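Local structure of acetyltransferase, GNAT family (Listeria monocytogenes str. 4b, 2OH1) at residues S43-W46 and S47-L50; S88-D91 and T92-E96; E149-N152 and Q153-R157. The protein probably transfers an acetyl group from acetyl-coenzyme A to an as yet unidentified acceptor, as other GNAT-family acetyltransferases do. All coordinates share one frame; numbering follows the deposited sequence.

Contact 1 of 3, residues S43-W46 and S47-L50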
ATOM      1  N   SER A  43      -8.218  17.284  -3.069  1.00 51.35           N
ATOM      2  CA  SER A  43      -8.749  16.173  -2.325  1.00 57.44           C
ATOM      3  C   SER A  43      -7.756  15.965  -1.178  1.00 57.68           C
ATOM      4  O   SER A  43      -6.943  15.004  -1.204  1.00 56.40           O
ATOM      5  CB  SER A  43      -8.865  14.960  -3.262  1.00 59.52           C
ATOM      6  OG  SER A  43      -9.606  15.323  -4.438  1.00 67.84           O
ATOM      7  N   THR A  44      -7.802  16.921  -0.223  1.00 55.11           N
ATOM      8  CA  THR A  44      -6.840  16.973   0.913  1.00 49.64           C
ATOM      9  C   THR A  44      -7.507  16.410   2.140  1.00 37.93           C
ATOM     10  O   THR A  44      -8.409  16.988   2.700  1.00 38.40           O
ATOM     11  CB  THR A  44      -6.242  18.396   1.188  1.00 52.42           C
ATOM     12  OG1 THR A  44      -4.986  18.510   0.508  1.00 60.31           O
ATOM     13  CG2 THR A  44      -5.997  18.668   2.708  1.00 55.97           C
ATOM     14  N   GLN A  45      -7.023  15.255   2.531  1.00 27.35           N
ATOM     15  CA  GLN A  45      -7.526  14.533   3.663  1.00 26.41           C
ATOM     16  C   GLN A  45      -6.545  14.713   4.823  1.00 22.96           C
ATOM     17  O   GLN A  45      -5.333  14.661   4.609  1.00 19.96           O
ATOM     18  CB  GLN A  45      -7.563  13.082   3.295  1.00 28.41           C
ATOM     19  CG  GLN A  45      -8.328  12.889   2.001  1.00 37.13           C
ATOM     20  CD  GLN A  45      -8.615  11.451   1.779  1.00 42.94           C
ATOM     21  OE1 GLN A  45      -9.733  11.012   1.988  1.00 46.69           O
ATOM     22  NE2 GLN A  45      -7.587  10.688   1.403  1.00 45.23           N
ATOM     23  N   TRP A  46      -7.055  14.878   6.031  1.00 20.17           N
ATOM     24  CA  TRP A  46      -6.161  15.074   7.182  1.00 18.49           C
ATOM     25  C   TRP A  46      -5.255  13.853   7.395  1.00 19.90           C
ATOM     26  O   TRP A  46      -4.135  13.978   7.896  1.00 16.86           O
ATOM     27  CB  TRP A  46      -6.879  15.484   8.465  1.00 16.78           C
ATOM     28  CG  TRP A  46      -7.518  14.364   9.209  1.00 15.16           C
ATOM     29  CD1 TRP A  46      -8.786  13.879   9.049  1.00 19.77           C
ATOM     30  CD2 TRP A  46      -6.911  13.560  10.222  1.00 17.22           C
ATOM     31  NE1 TRP A  46      -8.982  12.811   9.893  1.00 21.44           N
ATOM     32  CE2 TRP A  46      -7.847  12.615  10.638  1.00 20.97           C
ATOM     33  CE3 TRP A  46      -5.648  13.574  10.842  1.00 19.46           C
ATOM     34  CZ2 TRP A  46      -7.577  11.685  11.648  1.00 18.95           C
ATOM     35  CZ3 TRP A  46      -5.396  12.654  11.820  1.00 19.24           C
ATOM     36  CH2 TRP A  46      -6.329  11.745  12.227  1.00 18.82           C
ATOM     37  N   SER A  47      -5.716  12.677   7.000  1.00 18.37           N
ATOM     38  CA  SER A  47      -4.905  11.494   7.074  1.00 18.95           C
ATOM     39  C   SER A  47      -3.632  11.554   6.216  1.00 16.75           C
ATOM     40  O   SER A  47      -2.612  10.933   6.574  1.00 17.44           O
ATOM     41  CB  SER A  47      -5.730  10.245   6.649  1.00 21.10           C
ATOM     42  OG  SER A  47      -6.287  10.453   5.332  1.00 20.94           O
ATOM     43  N   ASP A  48      -3.670  12.251   5.073  1.00 17.38           N
ATOM     44  CA  ASP A  48      -2.476  12.383   4.231  1.00 18.58           C
ATOM     45  C   ASP A  48      -1.506  13.348   4.870  1.00 16.46           C
ATOM     46  O   ASP A  48      -0.317  13.201   4.792  1.00 15.49           O
ATOM     47  CB  ASP A  48      -2.855  12.848   2.822  1.00 19.29           C
ATOM     48  CG  ASP A  48      -3.454  11.685   1.992  1.00 26.17           C
ATOM     49  OD1 ASP A  48      -2.956  10.537   2.102  1.00 24.34           O
ATOM     50  OD2 ASP A  48      -4.418  11.918   1.246  1.00 28.02           O
ATOM     51  N   ILE A  49      -2.046  14.366   5.487  1.00 15.64           N
ATOM     52  CA  ILE A  49      -1.267  15.352   6.266  1.00 14.94           C
ATOM     53  C   ILE A  49      -0.611  14.598   7.444  1.00 15.09           C
ATOM     54  O   ILE A  49       0.517  14.929   7.796  1.00 16.70           O
ATOM     55  CB  ILE A  49      -2.151  16.499   6.816  1.00 16.05           C
ATOM     56  CG1 ILE A  49      -2.834  17.258   5.665  1.00 16.93           C
ATOM     57  CG2 ILE A  49      -1.370  17.476   7.741  1.00 18.45           C
ATOM     58  CD1 ILE A  49      -3.896  18.264   6.162  1.00 18.64           C
ATOM     59  N   LEU A  50      -1.273  13.609   8.036  1.00 14.87           N
ATOM     60  CA  LEU A  50      -0.676  12.882   9.132  1.00 14.56           C
ATOM     61  C   LEU A  50       0.391  11.913   8.620  1.00 15.84           C
ATOM     62  O   LEU A  50       1.526  11.936   9.083  1.00 15.86           O
ATOM     63  CB  LEU A  50      -1.735  12.085   9.909  1.00 15.97           C
ATOM     64  CG  LEU A  50      -1.263  11.344  11.167  1.00 13.47           C
ATOM     65  CD1 LEU A  50      -0.925  12.364  12.254  1.00 17.80           C
ATOM     66  CD2 LEU A  50      -2.248  10.239  11.533  1.00 16.09           C
TER
HETATM   67  O   HOH W   1      -5.076  14.485   0.495  1.00 32.40           O
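Ser-47 meets the residues before it through its backbone and its hydroxyl: its N lies over one face of the Trp-46 indole, 3.3 Å from Trp-46 CG, and its OG comes 3.6 Å from Gln-45 CB. The tryptophan ring folds back over its own peptide because CG sits between the backbone N and the carbonyl carbon (chi1 80°). At Asp-48 the backbone N donates to Gln-45 O (3.0 Å). The carboxylate of Asp-48 meets the same residue: Gln-45 NE2 reaches Asp-48 OD2 at 3.4 Å in a weak but nearly straight hydrogen bond, with the amide and carboxylate planes 53° apart. A water also donates to Asp-48 OD2 (2.8 Å), gives its other proton to Ser-43 O and accepts from Gln-45 N, so it ties the loop to the first turn of the helix. The other carboxylate oxygen, OD1, is taken by a salt bridge to Arg-108. Ile-49 N adds a weak bond to Gln-45 O, while Ile-49 CD1 extends to Thr-44 CG2 at 4.1 Å. Leu-50 N closes the turn on Trp-46 O (2.9 Å), and Leu-50 CD2 lies alongside the indole, 4.0 Å from Trp-46 CZ3. Gln-45 thus occupies the N-cap position of helix 46-51 and supplies a carbonyl acceptor for its first turn. Two donors to Asp-48 OD2 and the arginine at OD1 would be expected to favour the ionised carboxylate at this helix start.

Contact 2 of 3, residues S88-D91 and T92-E96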
ATOM      1  N   SER A  88       4.308  -0.597  12.313  1.00 18.40           N
ATOM      2  CA  SER A  88       4.917   0.669  12.774  1.00 19.78           C
ATOM      3  C   SER A  88       4.372   1.011  14.168  1.00 16.74           C
ATOM      4  O   SER A  88       3.465   0.326  14.735  1.00 18.02           O
ATOM      5  CB  SER A  88       4.621   1.784  11.812  1.00 18.65           C
ATOM      6  OG  SER A  88       3.314   2.327  12.110  1.00 17.44           O
ATOM      7  N   ASP A  89       4.874   2.090  14.762  0.50 19.74           N
ATOM      8  CA  ASP A  89       4.372   2.528  16.081  0.50 16.95           C
ATOM      9  C   ASP A  89       2.876   2.958  16.006  0.50 16.80           C
ATOM     10  O   ASP A  89       2.109   2.812  16.974  0.50 17.62           O
ATOM     11  CB  ASP A  89       5.249   3.686  16.623  0.50 19.30           C
ATOM     12  CG  ASP A  89       6.732   3.295  16.769  0.50 21.90           C
ATOM     13  OD1 ASP A  89       6.995   2.106  17.116  0.50 29.79           O
ATOM     14  OD2 ASP A  89       7.619   4.184  16.553  0.50 15.90           O
ATOM     15  N   TRP A  90       2.478   3.503  14.854  1.00 18.89           N
ATOM     16  CA  TRP A  90       1.112   3.927  14.611  1.00 16.09           C
ATOM     17  C   TRP A  90       0.224   2.676  14.470  1.00 18.86           C
ATOM     18  O   TRP A  90      -0.846   2.594  15.070  1.00 16.94           O
ATOM     19  CB  TRP A  90       1.050   4.721  13.317  1.00 17.30           C
ATOM     20  CG  TRP A  90      -0.331   4.949  12.800  1.00 15.48           C
ATOM     21  CD1 TRP A  90      -0.985   4.205  11.873  1.00 22.31           C
ATOM     22  CD2 TRP A  90      -1.264   5.943  13.245  1.00 17.46           C
ATOM     23  NE1 TRP A  90      -2.251   4.666  11.702  1.00 22.02           N
ATOM     24  CE2 TRP A  90      -2.444   5.747  12.512  1.00 18.62           C
ATOM     25  CE3 TRP A  90      -1.204   6.977  14.156  1.00 17.30           C
ATOM     26  CZ2 TRP A  90      -3.533   6.581  12.626  1.00 18.93           C
ATOM     27  CZ3 TRP A  90      -2.343   7.786  14.313  1.00 20.19           C
ATOM     28  CH2 TRP A  90      -3.445   7.595  13.539  1.00 18.16           C
ATOM     29  N   ASP A  91       0.684   1.705  13.660  1.00 20.27           N
ATOM     30  CA  ASP A  91      -0.093   0.452  13.457  1.00 19.15           C
ATOM     31  C   ASP A  91      -0.340  -0.184  14.798  1.00 17.28           C
ATOM     32  O   ASP A  91      -1.429  -0.630  15.158  1.00 18.00           O
ATOM     33  CB  ASP A  91       0.638  -0.552  12.547  1.00 16.54           C
ATOM     34  CG  ASP A  91       0.881  -0.032  11.177  1.00 19.62           C
ATOM     35  OD1 ASP A  91      -0.058   0.595  10.617  1.00 18.84           O
ATOM     36  OD2 ASP A  91       1.973  -0.273  10.560  1.00 19.57           O
ATOM     37  N   THR A  92       0.706  -0.214  15.643  1.00 17.37           N
ATOM     38  CA  THR A  92       0.561  -0.870  16.930  1.00 18.05           C
ATOM     39  C   THR A  92      -0.434  -0.148  17.816  1.00 20.50           C
ATOM     40  O   THR A  92      -1.226  -0.803  18.463  1.00 22.29           O
ATOM     41  CB  THR A  92       1.920  -0.926  17.645  1.00 22.29           C
ATOM     42  OG1 THR A  92       2.766  -1.869  16.970  1.00 20.40           O
ATOM     43  CG2 THR A  92       1.761  -1.266  19.141  1.00 22.35           C
ATOM     44  N   ASP A  93      -0.401   1.185  17.843  1.00 21.36           N
ATOM     45  CA  ASP A  93      -1.369   1.955  18.629  1.00 19.61           C
ATOM     46  C   ASP A  93      -2.803   1.769  18.116  1.00 20.54           C
ATOM     47  O   ASP A  93      -3.737   1.477  18.870  1.00 23.34           O
ATOM     48  CB  ASP A  93      -0.996   3.481  18.596  1.00 23.37           C
ATOM     49  CG  ASP A  93      -1.861   4.298  19.455  1.00 27.23           C
ATOM     50  OD1 ASP A  93      -1.623   4.209  20.663  1.00 26.91           O
ATOM     51  OD2 ASP A  93      -2.773   4.993  18.960  1.00 26.53           O
ATOM     52  N   LEU A  94      -2.965   1.828  16.795  1.00 18.47           N
ATOM     53  CA  LEU A  94      -4.258   1.765  16.185  1.00 18.66           C
ATOM     54  C   LEU A  94      -4.955   0.406  16.398  1.00 19.33           C
ATOM     55  O   LEU A  94      -6.140   0.352  16.657  1.00 20.42           O
ATOM     56  CB  LEU A  94      -4.131   2.104  14.699  1.00 20.63           C
ATOM     57  CG  LEU A  94      -5.360   2.659  14.082  1.00 27.31           C
ATOM     58  CD1 LEU A  94      -5.677   4.048  14.627  1.00 24.35           C
ATOM     59  CD2 LEU A  94      -5.251   2.583  12.560  1.00 22.73           C
ATOM     60  N   TRP A  95      -4.195  -0.679  16.266  1.00 16.58           N
ATOM     61  CA  TRP A  95      -4.719  -2.069  16.265  1.00 19.85           C
ATOM     62  C   TRP A  95      -4.853  -2.679  17.689  1.00 21.23           C
ATOM     63  O   TRP A  95      -5.424  -3.741  17.848  1.00 21.50           O
ATOM     64  CB  TRP A  95      -3.869  -2.953  15.323  1.00 17.61           C
ATOM     65  CG  TRP A  95      -4.203  -2.672  13.859  1.00 15.97           C
ATOM     66  CD1 TRP A  95      -3.716  -1.669  13.084  1.00 16.99           C
ATOM     67  CD2 TRP A  95      -5.213  -3.329  13.068  1.00 16.30           C
ATOM     68  NE1 TRP A  95      -4.320  -1.679  11.871  1.00 16.05           N
ATOM     69  CE2 TRP A  95      -5.244  -2.702  11.827  1.00 15.53           C
ATOM     70  CE3 TRP A  95      -6.073  -4.442  13.301  1.00 15.75           C
ATOM     71  CZ2 TRP A  95      -6.132  -3.113  10.803  1.00 16.36           C
ATOM     72  CZ3 TRP A  95      -6.942  -4.844  12.287  1.00 18.07           C
ATOM     73  CH2 TRP A  95      -6.944  -4.184  11.070  1.00 17.17           C
ATOM     74  N   GLU A  96      -4.294  -1.989  18.680  1.00 19.91           N
ATOM     75  CA  GLU A  96      -4.482  -2.348  20.105  1.00 23.55           C
ATOM     76  C   GLU A  96      -4.119  -3.814  20.289  1.00 24.02           C
ATOM     77  O   GLU A  96      -3.018  -4.217  19.887  1.00 25.78           O
ATOM     78  CB  GLU A  96      -5.888  -1.976  20.583  1.00 23.71           C
ATOM     79  CG  GLU A  96      -6.140  -0.477  20.462  1.00 25.39           C
ATOM     80  CD  GLU A  96      -7.374   0.028  21.188  1.00 29.38           C
ATOM     81  OE1 GLU A  96      -8.269  -0.797  21.505  1.00 38.80           O
ATOM     82  OE2 GLU A  96      -7.433   1.261  21.441  1.00 32.40           O
TER
HETATM   83  O   HOH W   2      -2.918   0.225  10.185  1.00 19.55           O
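The indoles of Trp-90 and Trp-95 each meet the other half of the helix, in different ways. Trp-95 presents its edge to Asp-91: the carbonyl oxygen Asp-91 O lies near the ring plane, 3.3 Å from Trp-95 CD1. In that plane too is a water that accepts from Trp-95 NE1 (2.9 Å) and donates to Asp-91 OD1, linking the two side chains one turn apart. Trp-90 is met obliquely by Leu-94, whose two methyls meet the atoms flanking Trp-90 CE2, Leu-94 CD2 3.8 Å from Trp-90 NE1 and Leu-94 CD1 3.9 Å from Trp-90 CZ2. With CG anti to the backbone N (chi1 167°), the Trp-90 ring is placed beside Leu-94, and NE1 donates to Asp-143 while His-51 and Phe-169 make edge-to-face contacts with the indole. Backbone bonds run from Thr-92, Asp-93, Leu-94 and Trp-95 back to the residues four earlier, the one from Leu-94 N to Trp-90 O measuring 2.8 Å. At the start of the helix, Ser-88 N donates to Asp-91 OD2 (2.9 Å), on the anti side of the carboxylate and 24° out of its plane, and Asp-91 N returns a nearly straight bond to Ser-88 OG (3.1 Å). His-107 is a further partner of OD2; with the water on OD1, both oxygens of this buried residue have partners. The reciprocal Ser-88 and Asp-91 bonds form a capping box, which opens helix 89-95.

Contact 3 of 3, residues E149-N152 and Q153-R157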
ATOM      1  N   GLU A 149     -15.305   7.902   1.177  1.00 21.60           N
ATOM      2  CA  GLU A 149     -16.271   6.885   0.830  1.00 22.35           C
ATOM      3  C   GLU A 149     -15.724   5.949  -0.251  1.00 21.02           C
ATOM      4  O   GLU A 149     -15.833   4.753  -0.148  1.00 18.76           O
ATOM      5  CB  GLU A 149     -17.615   7.483   0.387  1.00 23.68           C
ATOM      6  CG  GLU A 149     -18.550   6.391  -0.086  1.00 31.91           C
ATOM      7  CD  GLU A 149     -20.023   6.639   0.193  1.00 52.97           C
ATOM      8  OE1 GLU A 149     -20.466   7.811   0.135  1.00 54.97           O
ATOM      9  OE2 GLU A 149     -20.732   5.633   0.439  1.00 54.61           O
ATOM     10  N   THR A 150     -15.126   6.518  -1.297  1.00 22.90           N
ATOM     11  CA  THR A 150     -14.741   5.695  -2.442  1.00 23.72           C
ATOM     12  C   THR A 150     -13.584   4.762  -2.086  1.00 19.68           C
ATOM     13  O   THR A 150     -13.552   3.616  -2.518  1.00 20.12           O
ATOM     14  CB  THR A 150     -14.471   6.562  -3.706  1.00 25.83           C
ATOM     15  OG1 THR A 150     -13.383   7.430  -3.461  1.00 37.03           O
ATOM     16  CG2 THR A 150     -15.715   7.395  -4.029  1.00 23.29           C
ATOM     17  N   LEU A 151     -12.673   5.218  -1.244  1.00 20.02           N
ATOM     18  CA  LEU A 151     -11.558   4.376  -0.864  1.00 20.37           C
ATOM     19  C   LEU A 151     -12.017   3.271   0.065  1.00 18.25           C
ATOM     20  O   LEU A 151     -11.586   2.165  -0.089  1.00 17.77           O
ATOM     21  CB  LEU A 151     -10.452   5.201  -0.214  1.00 24.20           C
ATOM     22  CG  LEU A 151      -9.063   4.578  -0.102  1.00 29.57           C
ATOM     23  CD1 LEU A 151      -8.587   4.017  -1.436  1.00 26.18           C
ATOM     24  CD2 LEU A 151      -8.056   5.619   0.492  1.00 28.14           C
ATOM     25  N   ASN A 152     -12.877   3.604   1.033  1.00 17.05           N
ATOM     26  CA  ASN A 152     -13.466   2.579   1.914  1.00 15.53           C
ATOM     27  C   ASN A 152     -14.220   1.542   1.077  1.00 14.91           C
ATOM     28  O   ASN A 152     -14.039   0.337   1.291  1.00 16.14           O
ATOM     29  CB  ASN A 152     -14.376   3.190   2.976  1.00 14.08           C
ATOM     30  CG  ASN A 152     -13.590   3.762   4.169  1.00 14.55           C
ATOM     31  OD1 ASN A 152     -13.065   3.034   5.015  1.00 17.82           O
ATOM     32  ND2 ASN A 152     -13.504   5.084   4.230  1.00 16.54           N
ATOM     33  N   GLN A 153     -15.009   2.002   0.095  1.00 15.22           N
ATOM     34  CA  GLN A 153     -15.730   1.060  -0.797  1.00 15.30           C
ATOM     35  C   GLN A 153     -14.748   0.125  -1.506  1.00 14.25           C
ATOM     36  O   GLN A 153     -15.005  -1.066  -1.662  1.00 16.80           O
ATOM     37  CB  GLN A 153     -16.577   1.761  -1.853  1.00 17.86           C
ATOM     38  CG  GLN A 153     -17.804   2.364  -1.343  1.00 23.57           C
ATOM     39  CD  GLN A 153     -18.512   3.283  -2.360  1.00 27.41           C
ATOM     40  OE1 GLN A 153     -17.907   4.196  -2.936  1.00 39.36           O
ATOM     41  NE2 GLN A 153     -19.804   3.088  -2.511  1.00 35.24           N
HETATM   42  N   MSE A 154     -13.612   0.699  -1.914  1.00 16.06           N
HETATM   43  CA  MSE A 154     -12.618  -0.049  -2.667  1.00 17.75           C
HETATM   44  C   MSE A 154     -12.053  -1.179  -1.825  1.00 16.09           C
HETATM   45  O   MSE A 154     -11.975  -2.318  -2.225  1.00 16.04           O
HETATM   46  CB  MSE A 154     -11.526   0.897  -3.151  1.00 18.97           C
HETATM   47  CG  MSE A 154     -10.548   0.185  -4.028  1.00 16.80           C
HETATM   48 SE   MSE A 154      -8.943   1.199  -4.460  0.75 23.00          SE
HETATM   49  CE  MSE A 154      -8.020   0.744  -2.859  1.00 30.63           C
ATOM     50  N   TYR A 155     -11.652  -0.865  -0.602  1.00 15.24           N
ATOM     51  CA  TYR A 155     -11.107  -1.914   0.235  1.00 17.87           C
ATOM     52  C   TYR A 155     -12.103  -3.057   0.483  1.00 15.39           C
ATOM     53  O   TYR A 155     -11.751  -4.221   0.504  1.00 14.64           O
ATOM     54  CB  TYR A 155     -10.588  -1.339   1.561  1.00 17.72           C
ATOM     55  CG  TYR A 155      -9.414  -0.396   1.373  1.00 19.04           C
ATOM     56  CD1 TYR A 155      -8.324  -0.778   0.603  1.00 22.14           C
ATOM     57  CD2 TYR A 155      -9.369   0.826   1.995  1.00 23.30           C
ATOM     58  CE1 TYR A 155      -7.206   0.059   0.472  1.00 20.50           C
ATOM     59  CE2 TYR A 155      -8.293   1.666   1.851  1.00 26.14           C
ATOM     60  CZ  TYR A 155      -7.207   1.272   1.106  1.00 21.24           C
ATOM     61  OH  TYR A 155      -6.114   2.142   1.025  1.00 24.72           O
ATOM     62  N   VAL A 156     -13.359  -2.704   0.705  1.00 14.58           N
ATOM     63  CA  VAL A 156     -14.376  -3.748   0.878  1.00 15.04           C
ATOM     64  C   VAL A 156     -14.514  -4.590  -0.403  1.00 14.73           C
ATOM     65  O   VAL A 156     -14.572  -5.812  -0.367  1.00 16.55           O
ATOM     66  CB  VAL A 156     -15.711  -3.115   1.322  1.00 16.75           C
ATOM     67  CG1 VAL A 156     -16.886  -4.176   1.310  1.00 18.25           C
ATOM     68  CG2 VAL A 156     -15.500  -2.378   2.656  1.00 17.95           C
ATOM     69  N   ARG A 157     -14.566  -3.922  -1.538  1.00 16.90           N
ATOM     70  CA  ARG A 157     -14.682  -4.579  -2.844  1.00 19.12           C
ATOM     71  C   ARG A 157     -13.507  -5.530  -3.073  1.00 19.43           C
ATOM     72  O   ARG A 157     -13.685  -6.607  -3.648  1.00 20.66           O
ATOM     73  CB  ARG A 157     -14.702  -3.527  -3.931  1.00 21.59           C
ATOM     74  CG  ARG A 157     -15.091  -4.054  -5.264  1.00 31.66           C
ATOM     75  CD  ARG A 157     -15.515  -2.925  -6.167  1.00 36.90           C
ATOM     76  NE  ARG A 157     -14.385  -2.072  -6.497  1.00 38.98           N
ATOM     77  CZ  ARG A 157     -14.270  -0.787  -6.156  1.00 36.74           C
ATOM     78  NH1 ARG A 157     -15.221  -0.162  -5.475  1.00 29.63           N
ATOM     79  NH2 ARG A 157     -13.189  -0.115  -6.530  1.00 40.84           N
TER
HETATM   80  O   HOH W   3     -14.578   2.867  -4.846  1.00 30.26           O
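Leu-151 faces both Met-154, a selenomethionine, and Tyr-155, and its side chain can be followed outward. CB leads to CG, held anti to the backbone N (chi1 -163°), which places it beside the ring of Tyr-155. Leu-151 CG rests 3.6 Å from Tyr-155 CE2, and the two side chains cross at a slant. Of the branches, Leu-151 CD1 touches the terminal methyl of Met-154 at 3.6 Å (Met-154 CE) and also lies 4.0 Å from Tyr-155 OH; CD2 approaches the same hydroxyl oxygen. Met-154 runs beside Leu-151 in the same direction, and its bend at chi3 (84°) brings CE back to that branch. The carbonyl oxygen of Leu-151, which accepts from Tyr-155 N, also packs 3.3 Å from Tyr-155 CD2.

On another side of the helix, the extended Gln-153 side chain lies along the preceding turn, with Gln-153 CG 3.3 Å from Glu-149 O and Gln-153 OE1 3.7 Å from Glu-149 CG, a contact without a hydrogen bond between the amide and the carboxylate. A water donates to Thr-150 O (2.7 Å) and accepts from Arg-157 NH1, in the plane of the guanidinium, one face of which rests on Met-154 CA.

Asn-152 turns toward the sheet, where OD1 bonds to Tyr-172 and ND2 to the carbonyls of Ile-145 and Asn-148. Helix 149-157 therefore lies against the sheet, with Leu-151 and Tyr-155 touching Cys-144 on strand 139-145, Tyr-155 also reaching Leu-142, and Val-156 meeting Tyr-172 on strand 169-175.

In the fold
All three contacts are local to short helices around the mixed sheet of the GNAT fold, and their centres lie about 17 to 21 Å apart. Contact 1 is the most superficial, with mostly exposed residues, a loop-to-helix start bridged by a water, and an outward link from Asp-48 to Arg-108 on strand 103-111. Contacts 2 and 3 are partly buried. All three touch strands 139-145 and 169-175, contact 2 through Trp-90, Leu-94 and Trp-95, with a capping box at its helix start, contact 3 through leucine, tyrosine and a buried asparagine. Contacts 1 and 2 meet, Leu-50 CD2 standing 3.5 Å from Trp-90 CH2. Contact 3 touches neither directly, though Asn-148 and Ile-145 adjoin both it and contact 1.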